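Local structure of CBS domain-containing protein CBSX2, chloroplastic (Arabidopsis thaliana, 3SL7) at residues 143-146 and 147-151; 121-124 and 125-128; 10-13 and 14-17; 51-54 and 55-59. The protein probably modulates plant development by regulating the thioredoxin system in the chloroplast, as a small protein built from a pair of CBS domains. One frame throughout, in Å; residues are numbered along the deposited sequence.

Interaction 1. Residues 143-146 and 147-151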
# COMPACT_ATOMS: atom_id res chain seq x y z
N GLY A 143 -14.98 -8.47 5.63
CA GLY A 143 -13.54 -8.45 5.61
C GLY A 143 -13.04 -8.17 4.22
O GLY A 143 -13.80 -7.97 3.28
N ILE A 144 -11.73 -8.17 4.07
CA ILE A 144 -11.15 -8.06 2.76
C ILE A 144 -9.93 -8.98 2.70
O ILE A 144 -9.23 -9.15 3.69
CB ILE A 144 -10.81 -6.57 2.40
CG1 ILE A 144 -10.51 -6.41 0.92
CG2 ILE A 144 -9.64 -6.03 3.23
CD1 ILE A 144 -10.66 -4.97 0.44
N LEU A 145 -9.73 -9.61 1.55
CA LEU A 145 -8.51 -10.38 1.32
C LEU A 145 -7.56 -9.59 0.44
O LEU A 145 -7.90 -9.21 -0.69
CB LEU A 145 -8.83 -11.72 0.65
CG LEU A 145 -7.62 -12.66 0.54
CD1 LEU A 145 -7.22 -13.18 1.94
CD2 LEU A 145 -7.91 -13.82 -0.41
N THR A 146 -6.37 -9.35 0.95
CA THR A 146 -5.37 -8.58 0.24
C THR A 146 -4.23 -9.52 -0.13
O THR A 146 -4.13 -10.59 0.43
CB THR A 146 -4.78 -7.48 1.12
OG1 THR A 146 -4.00 -8.07 2.17
CG2 THR A 146 -5.91 -6.64 1.76
N ARG A 147 -3.37 -9.10 -1.05
CA ARG A 147 -2.21 -9.90 -1.39
C ARG A 147 -1.35 -10.11 -0.15
O ARG A 147 -0.81 -11.20 0.06
CB ARG A 147 -1.40 -9.24 -2.51
CG ARG A 147 -2.04 -9.37 -3.88
CD ARG A 147 -1.25 -8.61 -4.94
NE ARG A 147 0.15 -9.01 -4.98
CZ ARG A 147 0.59 -10.13 -5.54
NH1 ARG A 147 -0.27 -10.98 -6.10
NH2 ARG A 147 1.89 -10.41 -5.54
N GLY A 148 -1.25 -9.08 0.67
CA GLY A 148 -0.53 -9.17 1.93
C GLY A 148 -1.08 -10.24 2.86
O GLY A 148 -0.33 -10.93 3.53
N ASN A 149 -2.41 -10.37 2.93
CA ASN A 149 -3.02 -11.43 3.71
C ASN A 149 -2.59 -12.80 3.19
O ASN A 149 -2.35 -13.71 3.96
CB ASN A 149 -4.55 -11.36 3.65
CG ASN A 149 -5.12 -10.17 4.37
OD1 ASN A 149 -4.51 -9.65 5.31
ND2 ASN A 149 -6.31 -9.72 3.94
N VAL A 150 -2.52 -12.93 1.87
CA VAL A 150 -2.20 -14.22 1.26
C VAL A 150 -0.75 -14.57 1.54
O VAL A 150 -0.42 -15.71 1.85
CB VAL A 150 -2.48 -14.23 -0.26
CG1 VAL A 150 -2.01 -15.54 -0.88
CG2 VAL A 150 -3.97 -14.00 -0.53
N VAL A 151 0.13 -13.58 1.46
CA VAL A 151 1.53 -13.82 1.80
C VAL A 151 1.66 -14.22 3.28
O VAL A 151 2.40 -15.13 3.65
CB VAL A 151 2.37 -12.58 1.52
CG1 VAL A 151 3.81 -12.78 2.01
CG2 VAL A 151 2.32 -12.27 0.03
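At Thr146 the chain passes from strand 143-146 into helix 147-151, whose short axis runs at 73° to the strand, and Val150 N returns to Thr146 O (3.2 Å) as the first turn closes. This is the strand-to-helix junction of the second CBS domain, with Thr146 as N-cap. Threonine suits the place: its branched CB tolerates the extended backbone, while its hydroxyl can serve a bare helical N-H. With chi1 at 69°, OG1 stands between the backbone N and the carbonyl carbon and accepts from Asn149 N (2.9 Å, N-H...O 156°), a capping bond. Asn149 turns its own side chain back over the strand end. Its ND2 comes near Ile144 O and Thr146 N without bonding to either, and is instead hydrogen-bonded to Thr11 OG1, so the amide of this buried asparagine links the helix start to the neighbouring strand 11-12 of the same sheet. Elsewhere the contact is apolar. Leu145 sends CD1 against Asn149 CB (3.7 Å), and Val150, which packs on Ala121 and Leu124 of helix 117-124, lies across Leu145 at about a right angle. There the closest meeting is methyl to methyl, Leu145 CD2 to Val150 CG2 at 3.9 Å.

Interaction 2. Residues 121-124 and 125-128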
# COMPACT_ATOMS: atom_id res chain seq x y z
N ALA A 121 -6.86 -16.77 -3.77
CA ALA A 121 -5.57 -16.22 -4.14
C ALA A 121 -5.49 -15.97 -5.65
O ALA A 121 -5.02 -14.93 -6.10
CB ALA A 121 -4.45 -17.14 -3.68
N ARG A 122 -5.96 -16.94 -6.42
CA ARG A 122 -6.00 -16.85 -7.87
C ARG A 122 -6.79 -15.63 -8.32
O ARG A 122 -6.37 -14.88 -9.19
CB ARG A 122 -6.65 -18.13 -8.42
CG ARG A 122 -6.23 -18.53 -9.82
CD ARG A 122 -6.53 -20.02 -10.04
NE ARG A 122 -5.85 -20.85 -9.05
CZ ARG A 122 -5.79 -22.18 -9.10
NH1 ARG A 122 -6.36 -22.84 -10.10
NH2 ARG A 122 -5.14 -22.85 -8.14
N LEU A 123 -7.94 -15.43 -7.69
CA LEU A 123 -8.85 -14.35 -8.03
C LEU A 123 -8.26 -12.98 -7.77
O LEU A 123 -8.51 -12.05 -8.53
CB LEU A 123 -10.13 -14.47 -7.21
CG LEU A 123 -11.50 -14.90 -7.74
CD1 LEU A 123 -11.83 -14.53 -9.19
CD2 LEU A 123 -11.91 -16.32 -7.34
N LEU A 124 -7.52 -12.85 -6.67
CA LEU A 124 -6.89 -11.58 -6.35
C LEU A 124 -6.25 -11.00 -7.59
O LEU A 124 -6.31 -9.79 -7.83
CB LEU A 124 -5.79 -11.76 -5.31
CG LEU A 124 -6.20 -11.71 -3.85
CD1 LEU A 124 -4.97 -11.92 -2.97
CD2 LEU A 124 -6.84 -10.38 -3.56
N LEU A 125 -5.62 -11.86 -8.37
CA LEU A 125 -4.87 -11.41 -9.53
C LEU A 125 -5.75 -11.15 -10.76
O LEU A 125 -5.27 -10.65 -11.77
CB LEU A 125 -3.78 -12.42 -9.87
CG LEU A 125 -2.66 -12.60 -8.83
CD1 LEU A 125 -3.21 -13.06 -7.51
CD2 LEU A 125 -1.62 -13.58 -9.33
N GLU A 126 -7.03 -11.49 -10.68
CA GLU A 126 -7.90 -11.31 -11.83
C GLU A 126 -8.73 -10.03 -11.75
O GLU A 126 -9.41 -9.66 -12.71
CB GLU A 126 -8.79 -12.54 -12.05
CG GLU A 126 -8.03 -13.79 -12.51
CD GLU A 126 -8.91 -15.03 -12.61
OE1 GLU A 126 -10.15 -14.89 -12.54
OE2 GLU A 126 -8.35 -16.14 -12.75
N THR A 127 -8.66 -9.35 -10.60
CA THR A 127 -9.37 -8.09 -10.42
C THR A 127 -8.39 -6.91 -10.37
O THR A 127 -7.35 -7.02 -9.71
CB THR A 127 -10.20 -8.11 -9.12
OG1 THR A 127 -10.75 -6.81 -8.87
CG2 THR A 127 -9.33 -8.50 -7.94
N LYS A 128 -8.69 -5.81 -11.06
CA LYS A 128 -7.79 -4.66 -11.07
C LYS A 128 -7.64 -4.10 -9.66
O LYS A 128 -6.60 -3.56 -9.29
CB LYS A 128 -8.25 -3.56 -12.04
CG LYS A 128 -7.15 -2.57 -12.39
CD LYS A 128 -7.59 -1.51 -13.39
CE LYS A 128 -8.36 -0.40 -12.72
NZ LYS A 128 -8.43 0.81 -13.59
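Three backbone bonds join helix 117-124 to the residues that follow, two of them 3-10-like. Leu125 N reaches Arg122 O at 3.2 Å and Glu126 N reaches Leu123 O at 2.7 Å, both three residues back, the spacing of a 3-10 turn. In each case the donor stands well above the carbonyl plane, more than 50° out of it, as expected when the turn is too short for the N-H to meet the oxygen head on. Thr127 N adds a weak bond to Leu123 O, which therefore receives two N-H groups.

In the side-chain packing, Leu125 folds CD1 back against the helix to meet Leu124 CB at 3.6 Å, an apolar pair. Glu126 is extended beyond CG and lays OE1 near Leu123 CD1 (3.8 Å). Thr127 sets a methyl against a carbonyl, CG2 lying 3.3 Å from Leu124 O. That methyl sits between the backbone N and the carbonyl carbon (OG1 chi1 173°), while OG1 bonds Phe129 N farther along the loop. Leucine fits position 124, which is buried against Leu132 and Val150; Leu125 touches Arg147 and, across the dimer interface, Lys83 of the second subunit.

Between charged groups the contact is loose, for Arg122 NE stays 6.5 Å from Glu126 OE2. Opposite charges so placed, on exposed residues, could attract only weakly; the turn is thus held chiefly by its backbone bonds and by the packing of buried Leu124.

Interaction 3. Residues 10-13 and 14-17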
# COMPACT_ATOMS: atom_id res chain seq x y z
N MSE A 10 -8.17 -13.46 6.17
CA MSE A 10 -8.65 -12.16 5.70
C MSE A 10 -8.43 -11.06 6.72
O MSE A 10 -8.27 -11.31 7.93
CB MSE A 10 -10.14 -12.24 5.41
CG MSE A 10 -10.96 -12.33 6.68
SE MSE A 10 -12.84 -12.52 6.25
CE MSE A 10 -13.60 -12.16 8.03
N THR A 11 -8.44 -9.84 6.23
CA THR A 11 -8.43 -8.66 7.07
C THR A 11 -9.81 -8.53 7.68
O THR A 11 -10.80 -8.42 6.96
CB THR A 11 -8.13 -7.41 6.22
OG1 THR A 11 -6.89 -7.60 5.53
CG2 THR A 11 -8.05 -6.17 7.09
N PRO A 12 -9.87 -8.52 9.02
CA PRO A 12 -11.12 -8.41 9.78
C PRO A 12 -11.86 -7.12 9.45
O PRO A 12 -11.23 -6.16 9.03
CB PRO A 12 -10.63 -8.34 11.23
CG PRO A 12 -9.26 -8.91 11.21
CD PRO A 12 -8.69 -8.55 9.89
N ARG A 13 -13.17 -7.12 9.66
CA ARG A 13 -14.01 -5.95 9.45
C ARG A 13 -13.45 -4.74 10.20
O ARG A 13 -13.45 -3.62 9.69
CB ARG A 13 -15.43 -6.26 9.93
CG ARG A 13 -16.50 -5.20 9.68
CD ARG A 13 -17.80 -5.69 10.34
NE ARG A 13 -18.96 -4.82 10.16
CZ ARG A 13 -20.04 -5.14 9.45
NH1 ARG A 13 -20.12 -6.32 8.83
NH2 ARG A 13 -21.05 -4.28 9.35
N GLN A 14 -12.95 -4.98 11.41
CA GLN A 14 -12.51 -3.88 12.27
C GLN A 14 -11.31 -3.14 11.70
O GLN A 14 -11.01 -2.03 12.12
CB GLN A 14 -12.22 -4.35 13.70
CG GLN A 14 -11.19 -5.48 13.80
CD GLN A 14 -11.83 -6.85 13.91
OE1 GLN A 14 -12.87 -7.12 13.31
NE2 GLN A 14 -11.21 -7.72 14.70
N ASN A 15 -10.64 -3.75 10.73
CA ASN A 15 -9.48 -3.11 10.11
C ASN A 15 -9.75 -2.60 8.70
O ASN A 15 -8.83 -2.17 8.01
CB ASN A 15 -8.27 -4.05 10.15
CG ASN A 15 -7.92 -4.46 11.57
OD1 ASN A 15 -7.77 -5.64 11.87
ND2 ASN A 15 -7.79 -3.48 12.45
N LEU A 16 -11.01 -2.63 8.28
CA LEU A 16 -11.38 -2.12 6.97
C LEU A 16 -11.46 -0.61 7.00
O LEU A 16 -11.71 -0.00 8.05
CB LEU A 16 -12.73 -2.67 6.50
CG LEU A 16 -12.81 -4.19 6.43
CD1 LEU A 16 -14.18 -4.74 5.99
CD2 LEU A 16 -11.63 -4.84 5.73
N HIS A 17 -11.25 -0.00 5.84
CA HIS A 17 -11.50 1.41 5.65
C HIS A 17 -12.52 1.54 4.54
O HIS A 17 -12.25 1.17 3.39
CB HIS A 17 -10.19 2.11 5.31
CG HIS A 17 -9.05 1.66 6.15
ND1 HIS A 17 -8.99 1.88 7.52
CD2 HIS A 17 -7.93 0.95 5.85
CE1 HIS A 17 -7.88 1.36 8.00
NE2 HIS A 17 -7.22 0.78 7.01
O HOH W 1 -14.23 -0.49 10.01
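Gln14 CG stands between its backbone N and carbonyl carbon (chi1 56°), and the chain bends again at chi2 (-97°), which folds the amide back over Pro12 and brings CD to 3.3 Å from Pro12 CB. The fold is a short 3-10 turn leaving the short, weakly bonded strand 11-12, at the edge of the sheet that also holds strand 141-146. Two backbone bonds define it: Asn15 N to Pro12 O and Leu16 N to Arg13 O, each 3.0 Å, with both donors well above the carbonyl planes. Proline suits the start, because its N has no hydrogen to offer and its ring gives the neighbours a rigid apolar surface. Asn15 leans on that ring from another direction, with OD1 3.6 Å from Pro12 CD, and its CB meets Thr11 CG2 at 3.7 Å. Leu16 turns inward, where it packs on Leu141 and Ile144 of strand 141-146, while exposed Gln14 and Asn15 carry amides fit for solvent. Arg13 runs out extended from CG to NE, its guanidinium in a cation-pi contact with Trp47. The Leu16 methyls straddle two backbone residues, CD1 lying 3.7 Å from Arg13 CA and CD2 3.6 Å from Pro12 O.

Interaction 4. Residues 51-54 and 55-59; sequences GVVS and DYDLL
Ser54 occupies the N-cap position before helix 55-58, yet its hydroxyl makes no capping bond; it turns instead toward the ring of Tyr56, with OG 3.0 Å from Tyr56 OH. Ser54 CB lies over one face of that ring, at a distance so short as to be doubtful. Tyr56 arrives there because its chi1 of 53° sets CG between the backbone N and the carbonyl carbon, swinging the ring back over the strand end.

One half of a capping box is present all the same. Ser54 N gives its hydrogen to Asp57 OD2 (2.9 Å, N-H...O 155°), which is met on its anti side; the reciprocal bond from Asp57 N to the serine hydroxyl is missing. Aspartate suits the third helical position, where its carboxylate can reach back to the last strand N-H and its negative charge would probably interact favourably with the helix start. The first turn closes on Ser54 O, which takes Leu58 N at 3.1 Å, in the carbonyl plane, and Asp57 N at 2.9 Å, well above it. Asp55 adds a weak bond from Tyr56 N to its own OD1.

Apolar contact comes from Val53, whose CG2 touches Asp57 CB (3.7 Å) and Leu58 CD2 (3.8 Å). These groups continue the core of the first CBS domain: Val53 packs on Leu40 and Val42 of the adjacent strand 39-43, and Leu58 lies against Ala28, Leu29 and Leu32 of helix 25-35. Leu59, at the end of the helix, meets Leu91 and Ile92 of helix 85-93 and Val151 of the second subunit.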
# COMPACT_ATOMS: atom_id res chain seq x y z
N GLY A 51 -19.54 -1.61 -3.94
CA GLY A 51 -18.50 -1.35 -4.91
C GLY A 51 -17.13 -1.23 -4.29
O GLY A 51 -16.94 -1.45 -3.09
N VAL A 52 -16.16 -0.90 -5.13
CA VAL A 52 -14.81 -0.65 -4.69
C VAL A 52 -14.33 0.57 -5.46
O VAL A 52 -14.81 0.86 -6.56
CB VAL A 52 -13.87 -1.85 -4.99
CG1 VAL A 52 -14.34 -3.10 -4.21
CG2 VAL A 52 -13.83 -2.14 -6.48
N VAL A 53 -13.38 1.30 -4.88
CA VAL A 53 -12.86 2.51 -5.53
C VAL A 53 -11.39 2.64 -5.19
O VAL A 53 -10.98 2.34 -4.06
CB VAL A 53 -13.66 3.78 -5.13
CG1 VAL A 53 -13.44 4.12 -3.67
CG2 VAL A 53 -13.26 4.94 -6.04
N SER A 54 -10.59 3.05 -6.17
CA SER A 54 -9.16 3.16 -6.00
C SER A 54 -8.65 4.56 -6.20
O SER A 54 -9.38 5.41 -6.73
CB SER A 54 -8.46 2.26 -7.01
OG SER A 54 -8.83 0.91 -6.79
N ASP A 55 -7.40 4.80 -5.80
CA ASP A 55 -6.77 6.09 -6.07
C ASP A 55 -6.81 6.43 -7.56
O ASP A 55 -7.05 7.57 -7.92
CB ASP A 55 -5.33 6.15 -5.53
CG ASP A 55 -4.52 4.90 -5.87
OD1 ASP A 55 -4.95 4.09 -6.71
OD2 ASP A 55 -3.42 4.74 -5.29
N TYR A 56 -6.62 5.43 -8.42
CA TYR A 56 -6.65 5.64 -9.87
C TYR A 56 -8.03 6.07 -10.38
O TYR A 56 -8.15 6.67 -11.45
CB TYR A 56 -6.11 4.41 -10.64
CG TYR A 56 -6.75 3.08 -10.31
CD1 TYR A 56 -6.05 2.10 -9.63
CD2 TYR A 56 -8.06 2.80 -10.68
CE1 TYR A 56 -6.63 0.87 -9.33
CE2 TYR A 56 -8.66 1.58 -10.38
CZ TYR A 56 -7.94 0.62 -9.71
OH TYR A 56 -8.53 -0.59 -9.41
N ASP A 57 -9.07 5.78 -9.61
CA ASP A 57 -10.42 6.21 -9.97
C ASP A 57 -10.65 7.64 -9.51
O ASP A 57 -11.20 8.46 -10.24
CB ASP A 57 -11.47 5.33 -9.30
CG ASP A 57 -11.40 3.89 -9.76
OD1 ASP A 57 -11.25 3.66 -10.98
OD2 ASP A 57 -11.52 2.98 -8.90
N LEU A 58 -10.22 7.93 -8.28
CA LEU A 58 -10.45 9.22 -7.67
C LEU A 58 -9.60 10.33 -8.30
O LEU A 58 -9.99 11.50 -8.28
CB LEU A 58 -10.17 9.13 -6.16
CG LEU A 58 -11.03 8.13 -5.38
CD1 LEU A 58 -10.51 7.98 -3.97
CD2 LEU A 58 -12.50 8.57 -5.38
N LEU A 59 -8.46 9.97 -8.88
CA LEU A 59 -7.56 10.97 -9.45
C LEU A 59 -7.38 10.83 -10.96
O LEU A 59 -6.34 11.17 -11.50
CB LEU A 59 -6.19 10.91 -8.76
CG LEU A 59 -6.21 11.36 -7.30
CD1 LEU A 59 -4.91 11.01 -6.62
CD2 LEU A 59 -6.50 12.86 -7.20

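Interactions 1 and 4 are the matching strand-to-helix junctions of the two CBS domains, about 19 Å apart between centres. In 143-151 a threonine hydroxyl caps a helical N-H, whereas in 51-59 the serine makes no capping bond and Asp57 holds the N-cap's own N-H. Interactions 1, 2 and 4 are partly buried; interaction 3 is a surface contact. Interaction 2 follows a helix and interaction 3 is a turn; both rely on backbone bonds three residues apart. Interaction 2 packs Leu124 against the helix of interaction 1, and its Lys128 reaches the Tyr56 ring of interaction 4. Interaction 3 joins interaction 1 through strands 11-12 and 141-146, where the N-terminal part of the chain joins the sheet of the second CBS domain.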